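Local structure of protein kinase (Staphylococcus aureus subsp. aureus Mu50, 3PY9) at residues 45-50 with 66-71; 115-120 with 134-139. The protein is a membrane Ser/Thr kinase whose extracellular PASTA-repeat region probably binds muropeptides of the cell wall and so may regulate phosphorylation inside the cell. All coordinates share one frame; numbering follows the deposited sequence.

Contact 1 (45-50 with 66-71)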
ATOM      1  N   ASN A  45       9.706  11.419  42.028  1.00 42.76           N
ATOM      2  CA  ASN A  45      10.134  11.352  43.451  1.00 41.50           C
ATOM      3  C   ASN A  45      11.078  12.443  43.910  1.00 40.50           C
ATOM      4  O   ASN A  45      12.082  12.243  44.622  1.00 40.31           O
ATOM      5  CB  ASN A  45      10.672   9.963  43.676  1.00 42.10           C
ATOM      6  CG  ASN A  45       9.822   9.034  42.830  1.00 43.09           C
ATOM      7  OD1 ASN A  45       8.793   8.539  43.297  1.00 45.21           O
ATOM      8  ND2 ASN A  45      10.242   8.783  41.592  1.00 46.70           N
ATOM      9  N   GLU A  46      10.690  13.608  43.455  1.00 39.36           N
ATOM     10  CA  GLU A  46      11.272  14.887  43.738  1.00 38.34           C
ATOM     11  C   GLU A  46      10.076  15.636  44.322  1.00 37.39           C
ATOM     12  O   GLU A  46       8.945  15.456  43.869  1.00 37.03           O
ATOM     13  CB  GLU A  46      11.791  15.642  42.484  1.00 38.45           C
ATOM     14  CG  GLU A  46      13.090  15.131  41.897  1.00 39.95           C
ATOM     15  CD  GLU A  46      13.938  16.197  41.175  1.00 41.85           C
ATOM     16  OE1 GLU A  46      13.380  17.114  40.537  1.00 39.85           O
ATOM     17  OE2 GLU A  46      15.184  16.084  41.265  1.00 45.49           O
ATOM     18  N   ILE A  47      10.298  16.488  45.339  1.00 38.15           N
ATOM     19  CA  ILE A  47       9.255  17.364  45.906  1.00 37.13           C
ATOM     20  C   ILE A  47       8.773  18.397  44.872  1.00 36.94           C
ATOM     21  O   ILE A  47       9.571  19.112  44.283  1.00 36.73           O
ATOM     22  CB  ILE A  47       9.748  18.158  47.163  1.00 37.24           C
ATOM     23  CG1 ILE A  47      10.377  17.261  48.262  1.00 36.85           C
ATOM     24  CG2 ILE A  47       8.650  19.051  47.729  1.00 35.09           C
ATOM     25  CD1 ILE A  47       9.631  16.067  48.625  1.00 37.12           C
ATOM     26  N   ILE A  48       7.458  18.486  44.713  1.00 36.69           N
ATOM     27  CA  ILE A  48       6.773  19.351  43.754  1.00 36.87           C
ATOM     28  C   ILE A  48       6.337  20.653  44.417  1.00 36.83           C
ATOM     29  O   ILE A  48       6.395  21.725  43.816  1.00 36.69           O
ATOM     30  CB  ILE A  48       5.498  18.601  43.277  1.00 37.39           C
ATOM     31  CG1 ILE A  48       5.836  17.555  42.223  1.00 38.82           C
ATOM     32  CG2 ILE A  48       4.405  19.528  42.773  1.00 38.30           C
ATOM     33  CD1 ILE A  48       4.584  16.824  41.775  1.00 42.18           C
ATOM     34  N   LYS A  49       5.904  20.540  45.676  1.00 36.51           N
ATOM     35  CA  LYS A  49       5.142  21.574  46.372  1.00 36.11           C
ATOM     36  C   LYS A  49       5.266  21.277  47.856  1.00 35.27           C
ATOM     37  O   LYS A  49       5.405  20.109  48.236  1.00 35.04           O
ATOM     38  CB  LYS A  49       3.666  21.448  45.973  1.00 36.57           C
ATOM     39  CG  LYS A  49       2.755  22.649  46.278  1.00 39.73           C
ATOM     40  CD  LYS A  49       2.686  23.690  45.124  1.00 42.69           C
ATOM     41  CE  LYS A  49       3.956  24.572  45.016  1.00 43.85           C
ATOM     42  NZ  LYS A  49       3.818  25.749  44.088  1.00 43.54           N
ATOM     43  N   THR A  50       5.202  22.311  48.700  1.00 34.13           N
ATOM     44  CA  THR A  50       5.041  22.080  50.138  1.00 32.83           C
ATOM     45  C   THR A  50       3.914  22.923  50.723  1.00 32.73           C
ATOM     46  O   THR A  50       3.526  23.925  50.148  1.00 32.06           O
ATOM     47  CB  THR A  50       6.348  22.279  50.967  1.00 33.06           C
ATOM     48  OG1 THR A  50       6.759  23.651  50.935  1.00 30.73           O
ATOM     49  CG2 THR A  50       7.489  21.349  50.474  1.00 32.80           C
ATOM     50  N   VAL A  66       4.188  17.451  52.091  1.00 29.59           N
ATOM     51  CA  VAL A  66       4.932  17.467  50.822  1.00 29.85           C
ATOM     52  C   VAL A  66       4.181  16.732  49.730  1.00 30.12           C
ATOM     53  O   VAL A  66       3.519  15.732  49.991  1.00 30.19           O
ATOM     54  CB  VAL A  66       6.354  16.869  50.973  1.00 29.57           C
ATOM     55  CG1 VAL A  66       7.182  17.681  52.020  1.00 29.47           C
ATOM     56  CG2 VAL A  66       6.286  15.395  51.364  1.00 28.57           C
ATOM     57  N   VAL A  67       4.245  17.273  48.517  1.00 31.04           N
ATOM     58  CA  VAL A  67       3.717  16.601  47.332  1.00 31.39           C
ATOM     59  C   VAL A  67       4.916  16.166  46.505  1.00 32.10           C
ATOM     60  O   VAL A  67       5.827  16.956  46.295  1.00 32.32           O
ATOM     61  CB  VAL A  67       2.823  17.526  46.495  1.00 31.48           C
ATOM     62  CG1 VAL A  67       2.179  16.749  45.362  1.00 30.92           C
ATOM     63  CG2 VAL A  67       1.731  18.208  47.374  1.00 31.52           C
ATOM     64  N   ILE A  68       4.897  14.908  46.059  1.00 33.13           N
ATOM     65  CA  ILE A  68       5.981  14.244  45.312  1.00 34.23           C
ATOM     66  C   ILE A  68       5.582  14.006  43.840  1.00 35.76           C
ATOM     67  O   ILE A  68       4.414  13.697  43.547  1.00 35.25           O
ATOM     68  CB  ILE A  68       6.313  12.858  45.951  1.00 34.09           C
ATOM     69  CG1 ILE A  68       6.520  12.979  47.461  1.00 33.68           C
ATOM     70  CG2 ILE A  68       7.557  12.225  45.333  1.00 35.32           C
ATOM     71  CD1 ILE A  68       7.569  13.982  47.880  1.00 31.80           C
ATOM     72  N   SER A  69       6.544  14.160  42.921  1.00 37.22           N
ATOM     73  CA  SER A  69       6.304  13.872  41.501  1.00 38.58           C
ATOM     74  C   SER A  69       6.156  12.382  41.227  1.00 39.75           C
ATOM     75  O   SER A  69       6.977  11.573  41.679  1.00 39.80           O
ATOM     76  CB  SER A  69       7.408  14.447  40.600  1.00 38.44           C
ATOM     77  OG  SER A  69       7.173  14.074  39.238  1.00 37.32           O
ATOM     78  N   LYS A  70       5.089  12.042  40.496  1.00 41.14           N
ATOM     79  CA  LYS A  70       4.896  10.708  39.924  1.00 42.14           C
ATOM     80  C   LYS A  70       5.353  10.721  38.462  1.00 42.73           C
ATOM     81  O   LYS A  70       5.008   9.829  37.678  1.00 42.73           O
ATOM     82  CB  LYS A  70       3.412  10.354  39.924  1.00 42.47           C
ATOM     83  CG  LYS A  70       2.751  10.169  41.268  1.00 43.55           C
ATOM     84  CD  LYS A  70       1.233  10.358  41.130  1.00 44.82           C
ATOM     85  CE  LYS A  70       0.561   9.185  40.480  1.00 45.85           C
ATOM     86  NZ  LYS A  70      -0.912   9.395  40.535  1.00 48.39           N
ATOM     87  N   GLY A  71       6.107  11.747  38.083  1.00 43.41           N
ATOM     88  CA  GLY A  71       6.560  11.881  36.708  1.00 43.88           C
ATOM     89  C   GLY A  71       5.398  12.265  35.813  1.00 44.56           C
ATOM     90  O   GLY A  71       4.276  12.457  36.297  1.00 44.54           O
TER

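Contact 2 (115-120 with 134-139)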
ATOM      1  N   ILE A 115      -5.340   9.120   7.505  1.00 33.04           N
ATOM      2  CA  ILE A 115      -4.022   9.026   8.125  1.00 32.52           C
ATOM      3  C   ILE A 115      -3.197   7.828   7.626  1.00 33.45           C
ATOM      4  O   ILE A 115      -3.606   6.680   7.779  1.00 33.55           O
ATOM      5  CB  ILE A 115      -4.169   8.982   9.653  1.00 31.50           C
ATOM      6  CG1 ILE A 115      -5.006  10.162  10.120  1.00 28.40           C
ATOM      7  CG2 ILE A 115      -2.790   8.976  10.340  1.00 31.65           C
ATOM      8  CD1 ILE A 115      -4.597  11.484   9.547  1.00 22.85           C
ATOM      9  N   ALA A 116      -2.046   8.118   7.028  1.00 34.61           N
ATOM     10  CA  ALA A 116      -1.142   7.090   6.503  1.00 35.88           C
ATOM     11  C   ALA A 116      -0.116   6.581   7.523  1.00 37.06           C
ATOM     12  O   ALA A 116       0.425   5.481   7.355  1.00 38.00           O
ATOM     13  CB  ALA A 116      -0.419   7.607   5.267  1.00 35.40           C
ATOM     14  N   ASN A 117       0.160   7.379   8.561  1.00 37.21           N
ATOM     15  CA  ASN A 117       1.250   7.103   9.499  1.00 37.69           C
ATOM     16  C   ASN A 117       1.081   7.936  10.781  1.00 37.83           C
ATOM     17  O   ASN A 117       0.533   9.058  10.762  1.00 36.53           O
ATOM     18  CB  ASN A 117       2.614   7.379   8.827  1.00 38.25           C
ATOM     19  CG  ASN A 117       3.831   6.870   9.645  1.00 40.64           C
ATOM     20  OD1 ASN A 117       4.169   5.680   9.623  1.00 43.46           O
ATOM     21  ND2 ASN A 117       4.507   7.788  10.341  1.00 40.96           N
ATOM     22  N   GLN A 118       1.542   7.337  11.880  1.00 38.47           N
ATOM     23  CA  GLN A 118       1.654   7.933  13.210  1.00 39.20           C
ATOM     24  C   GLN A 118       3.104   8.057  13.628  1.00 39.74           C
ATOM     25  O   GLN A 118       3.884   7.092  13.535  1.00 39.93           O
ATOM     26  CB  GLN A 118       1.065   6.993  14.240  1.00 39.38           C
ATOM     27  CG  GLN A 118      -0.352   7.160  14.520  1.00 40.37           C
ATOM     28  CD  GLN A 118      -0.898   5.911  15.145  1.00 41.68           C
ATOM     29  OE1 GLN A 118      -0.597   5.581  16.303  1.00 42.08           O
ATOM     30  NE2 GLN A 118      -1.693   5.188  14.379  1.00 41.68           N
ATOM     31  N   SER A 119       3.428   9.241  14.123  1.00 40.30           N
ATOM     32  CA  SER A 119       4.663   9.559  14.832  1.00 41.03           C
ATOM     33  C   SER A 119       4.971   8.540  15.917  1.00 41.22           C
ATOM     34  O   SER A 119       6.094   8.077  16.037  1.00 41.39           O
ATOM     35  CB  SER A 119       4.450  10.906  15.538  1.00 40.70           C
ATOM     36  OG  SER A 119       5.560  11.742  15.416  1.00 42.54           O
ATOM     37  N   VAL A 120       3.964   8.232  16.729  1.00 41.92           N
ATOM     38  CA  VAL A 120       4.138   7.448  17.952  1.00 42.98           C
ATOM     39  C   VAL A 120       3.400   6.120  17.778  1.00 43.61           C
ATOM     40  O   VAL A 120       2.207   6.112  17.492  1.00 44.00           O
ATOM     41  CB  VAL A 120       3.600   8.241  19.192  1.00 42.95           C
ATOM     42  CG1 VAL A 120       3.654   7.403  20.471  1.00 42.49           C
ATOM     43  CG2 VAL A 120       4.366   9.563  19.371  1.00 42.05           C
ATOM     44  N   LYS A 134       2.926  13.634  15.523  1.00 40.41           N
ATOM     45  CA  LYS A 134       2.796  14.008  14.132  1.00 38.67           C
ATOM     46  C   LYS A 134       1.973  12.955  13.406  1.00 37.34           C
ATOM     47  O   LYS A 134       2.212  11.750  13.543  1.00 36.59           O
ATOM     48  CB  LYS A 134       4.176  14.157  13.521  1.00 39.40           C
ATOM     49  CG  LYS A 134       4.219  14.945  12.242  1.00 41.09           C
ATOM     50  CD  LYS A 134       5.658  15.297  11.895  1.00 44.00           C
ATOM     51  CE  LYS A 134       6.171  16.489  12.709  1.00 45.81           C
ATOM     52  NZ  LYS A 134       5.551  17.781  12.235  1.00 47.99           N
ATOM     53  N   LEU A 135       0.975  13.414  12.667  1.00 35.40           N
ATOM     54  CA  LEU A 135       0.141  12.538  11.892  1.00 34.62           C
ATOM     55  C   LEU A 135       0.370  12.845  10.425  1.00 34.50           C
ATOM     56  O   LEU A 135       0.491  14.024  10.031  1.00 34.70           O
ATOM     57  CB  LEU A 135      -1.347  12.723  12.242  1.00 34.59           C
ATOM     58  CG  LEU A 135      -1.838  12.335  13.654  1.00 33.72           C
ATOM     59  CD1 LEU A 135      -3.346  12.355  13.704  1.00 32.17           C
ATOM     60  CD2 LEU A 135      -1.332  10.964  14.160  1.00 30.91           C
ATOM     61  N   TYR A 136       0.426  11.784   9.626  1.00 33.07           N
ATOM     62  CA  TYR A 136       0.713  11.913   8.220  1.00 32.31           C
ATOM     63  C   TYR A 136      -0.566  11.616   7.477  1.00 31.66           C
ATOM     64  O   TYR A 136      -1.033  10.472   7.446  1.00 31.33           O
ATOM     65  CB  TYR A 136       1.835  10.960   7.810  1.00 32.36           C
ATOM     66  CG  TYR A 136       3.180  11.303   8.429  1.00 32.96           C
ATOM     67  CD1 TYR A 136       4.102  12.078   7.739  1.00 32.28           C
ATOM     68  CD2 TYR A 136       3.520  10.861   9.710  1.00 32.04           C
ATOM     69  CE1 TYR A 136       5.328  12.389   8.297  1.00 34.38           C
ATOM     70  CE2 TYR A 136       4.749  11.170  10.272  1.00 32.74           C
ATOM     71  CZ  TYR A 136       5.645  11.935   9.556  1.00 33.18           C
ATOM     72  OH  TYR A 136       6.878  12.254  10.089  1.00 35.51           O
ATOM     73  N   GLU A 137      -1.142  12.666   6.904  1.00 30.36           N
ATOM     74  CA  GLU A 137      -2.428  12.567   6.242  1.00 29.88           C
ATOM     75  C   GLU A 137      -2.186  12.292   4.779  1.00 29.63           C
ATOM     76  O   GLU A 137      -1.409  13.001   4.162  1.00 29.77           O
ATOM     77  CB  GLU A 137      -3.176  13.891   6.383  1.00 29.27           C
ATOM     78  CG  GLU A 137      -4.573  13.888   5.820  1.00 28.75           C
ATOM     79  CD  GLU A 137      -5.188  15.266   5.798  1.00 28.46           C
ATOM     80  OE1 GLU A 137      -4.581  16.201   6.345  1.00 30.25           O
ATOM     81  OE2 GLU A 137      -6.278  15.426   5.223  1.00 29.15           O
ATOM     82  N   SER A 138      -2.869  11.292   4.224  1.00 29.48           N
ATOM     83  CA  SER A 138      -2.704  10.942   2.811  1.00 29.70           C
ATOM     84  C   SER A 138      -3.286  12.002   1.867  1.00 29.50           C
ATOM     85  O   SER A 138      -4.381  12.498   2.081  1.00 29.63           O
ATOM     86  CB  SER A 138      -3.365   9.590   2.512  1.00 29.83           C
ATOM     87  OG  SER A 138      -3.249   9.280   1.124  1.00 30.35           O
ATOM     88  N   LEU A 139      -2.554  12.324   0.817  1.00 28.62           N
ATOM     89  CA  LEU A 139      -3.110  13.112  -0.277  1.00 28.97           C
ATOM     90  C   LEU A 139      -3.555  12.191  -1.411  1.00 28.39           C
ATOM     91  O   LEU A 139      -3.782  12.655  -2.520  1.00 28.52           O
ATOM     92  CB  LEU A 139      -2.081  14.123  -0.807  1.00 28.91           C
ATOM     93  CG  LEU A 139      -1.627  15.289   0.076  1.00 28.63           C
ATOM     94  CD1 LEU A 139      -0.423  15.964  -0.509  1.00 28.94           C
ATOM     95  CD2 LEU A 139      -2.757  16.296   0.276  1.00 30.21           C
TER
HETATM   96  O   HOH W   1       7.691  11.744  12.965  1.00 41.04           O

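Contact 1 (45-50 with 66-71)
The carboxamide of N45 and the peptide groups are the flat groups between residues 45-50 and 66-71; no aromatic ring takes part. With N45 CG turned beside its own backbone N (chi1 -36°), the amide stays near the S69 carbonyl oxygen, N45 OD1 lying 3.9 Å from S69 O. That oxygen accepts the backbone N-H of N45. The two segments form the antiparallel edge of a three-stranded PASTA sheet, in which I47, T50, V66 and I68 cover one face and K49 and V67 the other. On the first face the I47 side chain crosses V66 obliquely and T50 CG2 reaches V66 CG1 at 4.0 Å, while helix 17-26 closes this layer, V17 touching I68 and F24 touching V66. I68 CG2 lies 3.3 Å from N45 CA. On the second face K49 CB rests against V67 CG2, and the rest of the lysine chain bends away. Between I47 and K49 a beta bulge inserts I48, whose helix-like backbone turns its side chain toward strand 66-69. I48 N still donates to V67 O, almost straight (177° at the hydrogen), and V67 N answers to K49 O. Beyond the bulge S69 N bonds to E46 O at 2.9 Å. S69 OG accepts from G71 N in an ST turn and also hydrogen-bonds Y42 O, so this buried hydroxyl has two partners. The extended I48 side chain (chi2 180°) ends beside this serine, packing tightly, with CD1 3.4 Å from S69 CA.

Contact 2 (115-120 with 134-139)
A classic beta bulge in the antiparallel pairing of the second PASTA repeat places A116 and N117 of strand 115-118 together opposite Y136 of strand 133-138. Y136 O takes the A116 N-H at 2.6 Å, nearly in line with its carbonyl bond, and a second, weak bond comes from N117 N. In return Y136 N donates to N117 O, and S119 N continues the ladder to K134 O. N117 and Y136 run side by side from the same face of the sheet. CG of N117 is anti to its backbone N (chi1 -169°), which sets the amide alongside the Y136 ring; ND2 lies 3.3 Å from Y136 CD2, an oblique approach in which the amide and ring planes stand 66° apart. The backbone oxygen, N117 O, lies at the edge of the same ring, in its plane, and so does a water that hydrogen-bonds to Y136 OH at 3.0 Å. The water also hydrogen-bonds to S119 OG at 3.2 Å, tying the phenol to the loop that follows the edge strand. The other face carries I115, Q118, L135 and E137; here I115 CD1 reaches E137 CB at 4.2 Å and Q118 CG lies against L135 CD2. Helix 85-93 packs over this face, A88 meeting both I115 and L135 while L92 adds to L135. Strand 100-105 flanks 133-138 on its far side, where E103 forms a salt bridge with K134 NZ.

Contacts 1 and 2 are equivalent antiparallel strand pairings in successive PASTA repeats: each joins the antiparallel edge strand to the central strand of a three-stranded sheet, and in each the register shifts by one at a beta bulge. They do not touch, their centres lying 36 Å apart. Both are partly buried, with a layer turned to the repeat's own helix and a more open opposite face. Contact 1 is mainly aliphatic on its helix-facing side, with K49 beside V67 on the other; contact 2 includes Q118 and E137 in its helix-facing layer and carries an asparagine-tyrosine pair on its outer face. Europium ions lie about 6 Å from the N45 side chain and about 10 Å from that of K134.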